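PDB 4FE9: outer membrane protein SusF from Bacteroides thetaiotaomicron, which binds starch at the bacterial cell surface through its carbohydrate-binding modules, before the glycan is taken into the periplasm for degradation. Local coordinates for residues D47-A52 against A93-V98; Y371-T376 against A383-Q388; F431-G436 against Q456-N461. One frame throughout, in Å; residues are numbered along the deposited sequence. Where two conformers were deposited one is given.

Contact 1. Residues D47-A52 against A93-V98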
loop_
_atom_site.group_PDB
_atom_site.type_symbol
_atom_site.label_atom_id
_atom_site.label_comp_id
_atom_site.label_asym_id
_atom_site.label_seq_id
_atom_site.Cartn_x
_atom_site.Cartn_y
_atom_site.Cartn_z
ATOM N N ASP A 47 35.315 -5.992 -14.541
ATOM C CA ASP A 47 34.071 -5.430 -15.088
ATOM C C ASP A 47 33.145 -6.450 -15.763
ATOM O O ASP A 47 31.977 -6.178 -15.981
ATOM C CB ASP A 47 34.310 -4.221 -15.978
ATOM C CG ASP A 47 35.199 -4.523 -17.122
ATOM O OD1 ASP A 47 36.043 -3.638 -17.474
ATOM O OD2 ASP A 47 35.149 -5.675 -17.620
ATOM N N SER A 48 33.644 -7.654 -15.983
ATOM C CA SER A 48 32.771 -8.764 -16.348
ATOM C C SER A 48 33.027 -9.973 -15.437
ATOM O O SER A 48 34.124 -10.128 -14.894
ATOM C CB SER A 48 33.030 -9.139 -17.783
ATOM O OG SER A 48 34.291 -9.767 -17.874
ATOM N N VAL A 49 31.990 -10.778 -15.204
ATOM C CA VAL A 49 32.107 -11.950 -14.333
ATOM C C VAL A 49 31.567 -13.184 -15.035
ATOM O O VAL A 49 30.648 -13.088 -15.838
ATOM C CB VAL A 49 31.317 -11.746 -13.018
ATOM C CG1 VAL A 49 32.057 -10.725 -12.104
ATOM C CG2 VAL A 49 29.917 -11.246 -13.320
ATOM N N GLU A 50 32.107 -14.345 -14.675
ATOM C CA GLU A 50 31.624 -15.616 -15.166
ATOM C C GLU A 50 30.652 -16.161 -14.201
ATOM O O GLU A 50 31.037 -16.584 -13.086
ATOM C CB GLU A 50 32.786 -16.597 -15.266
ATOM C CG GLU A 50 34.099 -15.944 -15.612
ATOM C CD GLU A 50 35.168 -16.955 -16.099
ATOM O OE1 GLU A 50 35.251 -18.077 -15.544
ATOM O OE2 GLU A 50 35.961 -16.600 -16.988
ATOM N N ILE A 51 29.413 -16.344 -14.643
ATOM C CA ILE A 51 28.376 -16.712 -13.698
ATOM C C ILE A 51 27.900 -18.166 -13.806
ATOM O O ILE A 51 27.260 -18.689 -12.882
ATOM C CB ILE A 51 27.202 -15.723 -13.714
ATOM C CG1 ILE A 51 26.519 -15.726 -15.075
ATOM C CG2 ILE A 51 27.693 -14.324 -13.379
ATOM C CD1 ILE A 51 25.204 -14.924 -15.085
ATOM N N ALA A 52 28.225 -18.820 -14.918
ATOM C CA ALA A 52 27.794 -20.173 -15.136
ATOM C C ALA A 52 28.637 -20.832 -16.231
ATOM O O ALA A 52 29.373 -20.152 -16.964
ATOM C CB ALA A 52 26.292 -20.227 -15.480
ATOM N N ALA A 93 28.476 -4.514 -13.761
ATOM C CA ALA A 93 27.574 -3.378 -13.473
ATOM C C ALA A 93 26.119 -3.731 -13.813
ATOM O O ALA A 93 25.200 -3.313 -13.119
ATOM C CB ALA A 93 28.018 -2.147 -14.236
ATOM N N GLN A 94 25.896 -4.529 -14.862
ATOM C CA GLN A 94 24.510 -4.820 -15.246
ATOM C C GLN A 94 23.938 -5.939 -14.406
ATOM O O GLN A 94 22.751 -5.966 -14.153
ATOM C CB GLN A 94 24.404 -5.180 -16.712
ATOM C CG GLN A 94 24.962 -4.126 -17.585
ATOM C CD GLN A 94 24.776 -4.427 -19.049
ATOM O OE1 GLN A 94 25.177 -5.480 -19.534
ATOM N NE2 GLN A 94 24.218 -3.471 -19.777
ATOM N N LEU A 95 24.800 -6.850 -13.942
ATOM C CA LEU A 95 24.364 -7.886 -13.008
ATOM C C LEU A 95 23.922 -7.238 -11.677
ATOM O O LEU A 95 22.878 -7.554 -11.135
ATOM C CB LEU A 95 25.497 -8.875 -12.749
ATOM C CG LEU A 95 25.159 -10.047 -11.804
ATOM C CD1 LEU A 95 23.980 -10.878 -12.326
ATOM C CD2 LEU A 95 26.400 -10.943 -11.648
ATOM N N ASP A 96 24.725 -6.307 -11.211
ATOM C CA ASP A 96 24.416 -5.514 -10.012
ATOM C C ASP A 96 23.104 -4.744 -10.186
ATOM O O ASP A 96 22.193 -4.910 -9.411
ATOM C CB ASP A 96 25.615 -4.579 -9.722
ATOM C CG ASP A 96 25.431 -3.728 -8.449
ATOM O OD1 ASP A 96 24.800 -4.192 -7.472
ATOM O OD2 ASP A 96 25.888 -2.566 -8.458
ATOM N N SER A 97 22.947 -4.075 -11.329
ATOM C CA SER A 97 21.682 -3.401 -11.679
ATOM C C SER A 97 20.496 -4.351 -11.685
ATOM O O SER A 97 19.410 -4.028 -11.204
ATOM C CB SER A 97 21.805 -2.716 -13.057
ATOM O OG SER A 97 22.597 -1.554 -12.959
ATOM N N VAL A 98 20.663 -5.494 -12.311
ATOM C CA VAL A 98 19.549 -6.395 -12.428
ATOM C C VAL A 98 19.180 -6.980 -11.046
ATOM O O VAL A 98 18.004 -7.216 -10.750
ATOM C CB VAL A 98 19.847 -7.510 -13.489
ATOM C CG1 VAL A 98 18.866 -8.619 -13.366
ATOM C CG2 VAL A 98 19.781 -6.903 -14.906
HETATM O O HOH W 1 30.726 -3.847 -15.503
#

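Contact 2. Residues Y371-T376 against A383-Q388. With NA (sodium ion), chain I.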
loop_
_atom_site.group_PDB
_atom_site.type_symbol
_atom_site.label_atom_id
_atom_site.label_comp_id
_atom_site.label_asym_id
_atom_site.label_seq_id
_atom_site.Cartn_x
_atom_site.Cartn_y
_atom_site.Cartn_z
ATOM N N TYR A 371 -20.907 0.078 20.316
ATOM C CA TYR A 371 -20.580 0.033 21.734
ATOM C C TYR A 371 -21.170 1.203 22.513
ATOM O O TYR A 371 -21.015 2.373 22.126
ATOM C CB TYR A 371 -19.092 0.006 21.937
ATOM C CG TYR A 371 -18.402 -1.265 21.466
ATOM C CD1 TYR A 371 -18.207 -2.335 22.341
ATOM C CD2 TYR A 371 -17.768 -1.311 20.211
ATOM C CE1 TYR A 371 -17.441 -3.429 21.972
ATOM C CE2 TYR A 371 -17.028 -2.405 19.826
ATOM C CZ TYR A 371 -16.865 -3.466 20.711
ATOM O OH TYR A 371 -16.140 -4.565 20.328
ATOM N N LEU A 372 -21.707 0.890 23.692
ATOM C CA LEU A 372 -21.983 1.886 24.707
ATOM C C LEU A 372 -20.705 2.324 25.388
ATOM O O LEU A 372 -19.851 1.500 25.749
ATOM C CB LEU A 372 -22.976 1.342 25.727
ATOM C CG LEU A 372 -23.693 2.384 26.586
ATOM C CD1 LEU A 372 -24.673 3.229 25.719
ATOM C CD2 LEU A 372 -24.446 1.685 27.749
ATOM N N MET A 373 -20.544 3.634 25.544
ATOM C CA MET A 373 -19.347 4.178 26.172
ATOM C C MET A 373 -19.731 5.150 27.273
ATOM O O MET A 373 -20.759 5.812 27.194
ATOM C CB MET A 373 -18.480 4.910 25.136
ATOM C CG MET A 373 -18.120 4.054 23.943
ATOM S SD MET A 373 -16.764 2.967 24.365
ATOM C CE MET A 373 -15.458 4.123 24.828
ATOM N N GLY A 374 -18.835 5.315 28.223
ATOM C CA GLY A 374 -18.931 6.381 29.187
ATOM C C GLY A 374 -19.782 5.950 30.351
ATOM O O GLY A 374 -19.695 4.797 30.815
ATOM N N ASP A 375 -20.569 6.876 30.865
ATOM C CA ASP A 375 -20.942 6.835 32.257
ATOM C C ASP A 375 -22.038 5.795 32.491
ATOM O O ASP A 375 -22.122 5.198 33.565
ATOM C CB ASP A 375 -21.409 8.200 32.710
ATOM C CG ASP A 375 -20.247 9.105 33.139
ATOM O OD1 ASP A 375 -19.148 8.577 33.429
ATOM O OD2 ASP A 375 -20.486 10.320 33.334
ATOM N N THR A 376 -22.852 5.570 31.465
ATOM C CA THR A 376 -23.952 4.649 31.553
ATOM C C THR A 376 -23.570 3.206 31.209
ATOM O O THR A 376 -24.410 2.307 31.310
ATOM C CB THR A 376 -25.157 5.108 30.707
ATOM O OG1 THR A 376 -24.855 4.985 29.314
ATOM C CG2 THR A 376 -25.513 6.540 31.013
ATOM N N ALA A 383 -13.813 0.513 31.805
ATOM C CA ALA A 383 -13.761 -0.570 30.846
ATOM C C ALA A 383 -14.377 -0.080 29.571
ATOM O O ALA A 383 -15.525 0.314 29.563
ATOM C CB ALA A 383 -14.535 -1.772 31.372
ATOM N N GLN A 384 -13.585 -0.064 28.495
ATOM C CA GLN A 384 -13.991 0.559 27.223
ATOM C C GLN A 384 -13.991 -0.446 26.088
ATOM O O GLN A 384 -12.988 -1.099 25.850
ATOM C CB GLN A 384 -13.036 1.717 26.859
ATOM C CG GLN A 384 -13.307 3.031 27.586
ATOM C CD GLN A 384 -12.235 4.091 27.273
ATOM O OE1 GLN A 384 -11.714 4.147 26.157
ATOM N NE2 GLN A 384 -11.863 4.874 28.269
ATOM N N LEU A 385 -15.034 -0.394 25.268
ATOM C CA LEU A 385 -15.147 -1.261 24.095
ATOM C C LEU A 385 -15.176 -2.751 24.502
ATOM O O LEU A 385 -14.638 -3.598 23.802
ATOM C CB LEU A 385 -13.982 -1.005 23.097
ATOM C CG LEU A 385 -13.833 0.346 22.372
ATOM C CD1 LEU A 385 -12.658 0.292 21.350
ATOM C CD2 LEU A 385 -15.103 0.765 21.683
ATOM N N VAL A 386 -15.760 -3.046 25.662
ATOM C CA VAL A 386 -15.763 -4.417 26.171
ATOM C C VAL A 386 -17.053 -5.119 25.839
ATOM O O VAL A 386 -17.971 -4.524 25.264
ATOM C CB VAL A 386 -15.505 -4.469 27.685
ATOM C CG1 VAL A 386 -14.054 -4.137 27.974
ATOM C CG2 VAL A 386 -16.461 -3.496 28.428
ATOM N N GLU A 387 -17.042 -6.440 26.008
ATOM C CA GLU A 387 -18.152 -7.304 25.576
ATOM C C GLU A 387 -19.524 -6.871 26.156
ATOM O O GLU A 387 -20.545 -6.972 25.485
ATOM C CB GLU A 387 -17.844 -8.758 25.977
ATOM C CG GLU A 387 -18.748 -9.816 25.343
ATOM C CD GLU A 387 -18.245 -11.253 25.629
ATOM O OE1 GLU A 387 -17.391 -11.418 26.539
ATOM O OE2 GLU A 387 -18.685 -12.201 24.927
ATOM N N GLN A 388 -19.535 -6.431 27.408
ATOM C CA GLN A 388 -20.783 -6.021 28.078
ATOM C C GLN A 388 -21.390 -4.753 27.474
ATOM O O GLN A 388 -22.629 -4.542 27.521
ATOM C CB GLN A 388 -20.534 -5.802 29.567
ATOM C CG GLN A 388 -19.800 -6.952 30.248
ATOM C CD GLN A 388 -18.374 -7.032 29.821
ATOM O OE1 GLN A 388 -18.073 -6.978 28.627
ATOM N NE2 GLN A 388 -17.465 -7.113 30.789
HETATM NA NA NA I . -17.647 0.580 29.950
HETATM O O HOH W 2 -17.265 0.714 26.718
HETATM O O HOH W 3 -16.899 3.167 28.129
#

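Contact 3. Residues F431-G436 against Q456-N461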
loop_
_atom_site.group_PDB
_atom_site.type_symbol
_atom_site.label_atom_id
_atom_site.label_comp_id
_atom_site.label_asym_id
_atom_site.label_seq_id
_atom_site.Cartn_x
_atom_site.Cartn_y
_atom_site.Cartn_z
ATOM N N PHE A 431 -21.132 8.711 17.611
ATOM C CA PHE A 431 -22.369 9.356 17.258
ATOM C C PHE A 431 -23.346 9.303 18.436
ATOM O O PHE A 431 -23.021 8.807 19.529
ATOM C CB PHE A 431 -22.984 8.655 16.030
ATOM C CG PHE A 431 -23.180 7.195 16.229
ATOM C CD1 PHE A 431 -24.361 6.713 16.772
ATOM C CD2 PHE A 431 -22.143 6.307 15.987
ATOM C CE1 PHE A 431 -24.543 5.356 16.983
ATOM C CE2 PHE A 431 -22.323 4.949 16.177
ATOM C CZ PHE A 431 -23.512 4.478 16.716
ATOM N N ILE A 432 -24.481 9.916 18.239
ATOM C CA ILE A 432 -25.497 10.038 19.288
ATOM C C ILE A 432 -26.878 10.234 18.593
ATOM O O ILE A 432 -26.965 10.215 17.357
ATOM C CB ILE A 432 -25.141 11.216 20.259
ATOM C CG1 ILE A 432 -25.860 11.075 21.614
ATOM C CG2 ILE A 432 -25.423 12.580 19.593
ATOM C CD1 ILE A 432 -25.515 9.818 22.362
ATOM N N ILE A 433 -27.947 10.339 19.381
ATOM C CA ILE A 433 -29.290 10.658 18.844
ATOM C C ILE A 433 -29.737 12.058 19.286
ATOM O O ILE A 433 -29.711 12.362 20.477
ATOM C CB ILE A 433 -30.347 9.634 19.357
ATOM C CG1 ILE A 433 -30.057 8.266 18.800
ATOM C CG2 ILE A 433 -31.734 10.053 18.988
ATOM C CD1 ILE A 433 -29.477 7.378 19.818
ATOM N N PHE A 434 -30.173 12.887 18.328
ATOM C CA PHE A 434 -30.870 14.149 18.634
ATOM C C PHE A 434 -32.181 14.128 17.887
ATOM O O PHE A 434 -32.192 13.972 16.655
ATOM C CB PHE A 434 -30.066 15.379 18.141
ATOM C CG PHE A 434 -28.701 15.564 18.825
ATOM C CD1 PHE A 434 -28.614 15.714 20.225
ATOM C CD2 PHE A 434 -27.550 15.855 18.043
ATOM C CE1 PHE A 434 -27.356 15.999 20.852
ATOM C CE2 PHE A 434 -26.321 16.138 18.642
ATOM C CZ PHE A 434 -26.218 16.185 20.068
ATOM N N ASP A 435 -33.276 14.357 18.618
ATOM C CA ASP A 435 -34.622 14.403 18.028
ATOM C C ASP A 435 -34.952 13.151 17.204
ATOM O O ASP A 435 -35.414 13.268 16.088
ATOM C CB ASP A 435 -34.774 15.644 17.134
ATOM C CG ASP A 435 -34.506 16.959 17.887
ATOM O OD1 ASP A 435 -35.090 17.158 18.988
ATOM O OD2 ASP A 435 -33.750 17.816 17.347
ATOM N N GLY A 436 -34.639 11.969 17.730
ATOM C CA GLY A 436 -34.983 10.698 17.052
ATOM C C GLY A 436 -34.273 10.494 15.699
ATOM O O GLY A 436 -34.705 9.698 14.882
ATOM N N GLN A 456 -32.484 2.575 31.391
ATOM C CA GLN A 456 -32.794 2.914 30.003
ATOM C C GLN A 456 -31.818 2.206 29.041
ATOM O O GLN A 456 -30.793 1.684 29.459
ATOM C CB GLN A 456 -32.730 4.430 29.789
ATOM C CG GLN A 456 -33.920 5.205 30.308
ATOM C CD GLN A 456 -33.865 6.685 29.912
ATOM O OE1 GLN A 456 -32.814 7.327 30.013
ATOM N NE2 GLN A 456 -34.976 7.206 29.407
ATOM N N LYS A 457 -32.130 2.247 27.752
ATOM C CA LYS A 457 -31.219 1.756 26.720
ATOM C C LYS A 457 -31.419 2.492 25.392
ATOM O O LYS A 457 -32.436 3.155 25.199
ATOM C CB LYS A 457 -31.369 0.220 26.544
ATOM C CG LYS A 457 -32.785 -0.281 26.512
ATOM C CD LYS A 457 -32.849 -1.804 26.254
ATOM C CE LYS A 457 -32.078 -2.573 27.294
ATOM N NZ LYS A 457 -32.692 -3.891 27.564
ATOM N N VAL A 458 -30.430 2.404 24.492
ATOM C CA VAL A 458 -30.511 3.082 23.163
ATOM C C VAL A 458 -31.092 2.150 22.092
ATOM O O VAL A 458 -30.698 1.007 22.015
ATOM C CB VAL A 458 -29.089 3.549 22.666
ATOM C CG1 VAL A 458 -29.218 4.360 21.401
ATOM C CG2 VAL A 458 -28.373 4.328 23.740
ATOM N N TYR A 459 -31.889 2.700 21.167
ATOM C CA TYR A 459 -32.357 1.947 19.994
ATOM C C TYR A 459 -31.948 2.631 18.692
ATOM O O TYR A 459 -32.373 3.754 18.422
ATOM C CB TYR A 459 -33.902 1.773 20.021
ATOM C CG TYR A 459 -34.426 1.048 21.252
ATOM C CD1 TYR A 459 -34.983 -0.228 21.156
ATOM C CD2 TYR A 459 -34.331 1.623 22.506
ATOM C CE1 TYR A 459 -35.367 -0.922 22.289
ATOM C CE2 TYR A 459 -34.742 0.956 23.633
ATOM C CZ TYR A 459 -35.282 -0.305 23.520
ATOM O OH TYR A 459 -35.707 -0.938 24.644
ATOM N N LEU A 460 -31.275 1.887 17.807
ATOM C CA LEU A 460 -30.786 2.459 16.549
ATOM C C LEU A 460 -31.339 1.737 15.353
ATOM O O LEU A 460 -31.110 0.534 15.178
ATOM C CB LEU A 460 -29.255 2.415 16.490
ATOM C CG LEU A 460 -28.491 2.986 17.677
ATOM C CD1 LEU A 460 -27.072 2.468 17.691
ATOM C CD2 LEU A 460 -28.512 4.497 17.617
ATOM N N ASN A 461 -31.947 2.484 14.456
ATOM C CA ASN A 461 -32.263 1.967 13.157
ATOM C C ASN A 461 -31.356 2.559 12.099
ATOM O O ASN A 461 -31.616 3.640 11.585
ATOM C CB ASN A 461 -33.722 2.259 12.819
ATOM C CG ASN A 461 -34.181 1.544 11.574
ATOM O OD1 ASN A 461 -33.417 1.379 10.617
ATOM N ND2 ASN A 461 -35.466 1.218 11.527
#

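Contact 1. Residues D47-A52 against A93-V98
Leu95 meets the strand through a single methyl, CD2, which rests on two neighbouring methyls of residues 47-52. Val49 CG2 is 3.9 Å from Leu95 CD2, and Ile51 CG2 is 4.0 Å from the same Leu95 CD2. The two strand methyls also touch each other, with 3.8 Å from Val49 CG2 to Ile51 CG2, so the three carbons form a nearly equilateral triangle. Val49 and Ile51 are two apart in an extended strand, and both are directed at the helix. The Val49 side chain crosses that of Leu95 at roughly a right angle, whereas Ile51 and Leu95 run past one another in opposite senses. Leu95 carries its CG opposite the backbone N (chi1 -179°), which sends the isobutyl group off the helix toward the strand. Near Asp47 the contact turns polar. The Asp47 O and Ala93 N atoms are 4.5 Å apart, and one water spans them: it donates to Asp47 O at 2.7 Å and accepts from Ala93 N at 2.9 Å, taking up an N-H of the first turn of helix 92-102. All this belongs to the N-terminal domain, an Ig-like beta fold of the E-set type by its family assignment. Strand 48-57 runs antiparallel to strand 87-91, and the Asp47-Leu92 and Val49-Val90 backbone bonds tie the two together up to Leu92, which probably sets where the helix starts. Further out, Val90 touches Val49, Ile51 and Leu95 alike. Leu113 and Leu140 pack on Leu95, while Ile51 also touches Ile115 and Ile138, bringing strands 111-122 and 128-141 into the same apolar interior.

Contact 2. Residues Y371-T376 against A383-Q388
Tyr371 lays one ring face against Leu385, where the loop of residues 383-388 folds back over strand 371-374, which opens the third carbohydrate-binding module, Ig-like in keeping with the protein's Ig fold. This is the tight end. Leu385 CA stands 4.0 Å from the ring centroid of Tyr371, 26° off the normal, a CH-pi contact. Over the same face, Leu385 CD2 comes within 3.7 Å of Tyr371 CD2. The positive phi of Leu385 bends the loop here; its own carbonyl, Leu385 O, is 3.4 Å from Tyr371 CE1, and the next one, Val386 O, lies at the ring's edge in its plane. Replacing Tyr371 by an alanine is likely to take away the face under Leu385 CA and CD2 and leave a gap beneath the leucine. Met373 belongs to the tight part too: its chain, bent at chi2 and chi3, puts SD against Leu385 CD2 and CE beside Gln384 CG (3.7 Å from CE to CG). The looser side begins at Gln384, which is exposed and turns its NE2 to Trp381 O. There water links the backbones. One molecule joins Leu372 O to Leu385 N at 2.9 Å each; another accepts from Gly374 N and makes a weak bond to Ala383 O. Ala383 O also binds the sodium ion, at 2.2 Å, alongside Tyr378 O, Gly380 O, Ser377 OG and Asp389 OD2.

Contact 3. Residues F431-G436 against Q456-N461
Phe431 meets Leu460 at the edge of its ring: Leu460 CD1 lies in the ring plane, 3.9 Å from Phe431 CE1. The two side chains come at each other from opposite directions, so the phenyl presents its rim to the leucine fork. The contact lies in the interior, between two sheets, of the Ig-like beta sandwich of the third carbohydrate-binding module, joining strand 430-434 of one sheet to strand 458-461 of the other. The strands are nearly perpendicular, at 94°, with 9.0 Å between their axes, so side chains rather than backbones make the join. Phe431 and Ile433 alternate with Ile432 along their strand and both point into the gap. Phe431 has CG between the backbone N and carbonyl carbon (chi1 55°), which brings CE1 to the leucine. Of the two Leu460 methyls, CD1 is the nearer to the ring edge; CD2 reaches Ile433 CD1 at 3.8 Å and also lies near Phe431 CE1, 4.1 Å from it. Around this group, Ile414 and Ile438 belong to the sheet of Phe431: Ile414 touches Phe431 and Ile433, and Ile438 touches Phe431 and Leu460. From the other sheet Ile469 backs Val458, and Phe391 of a loop touches Leu460. Val458 is fixed along its strand by Ser403, which accepts its N-H through OG and also bonds to its backbone. Ile433 and Val458 slide past each other in opposite directions. The chi2 of Ile433, 105°, is well away from a staggered value, and the exact placing of its CD1 is uncertain; as modelled, Ile433 CD1 is 3.4 Å from Val458 CG1, shorter than ordinary van der Waals contact.

Contacts 2 and 3 belong together: their centres are about 16 Å apart and their nearest atoms about 4 Å, without touching. Strands 371-374 and 430-434 both pair with strand 410-415, so the two contacts use one sheet of the third module, contact 2 at the surface and contact 3 buried. Contact 2 supplies one of the sodium's ligands, Ala383 O, and the side chain of Val458 in contact 3 is about 13 Å from the ion. Contact 1 lies in the N-terminal domain, across the chain's centre, with centres about 62 Å from contact 2 and about 69 Å from contact 3. The glycan pockets belong to the first and second modules, between these ends along the chain.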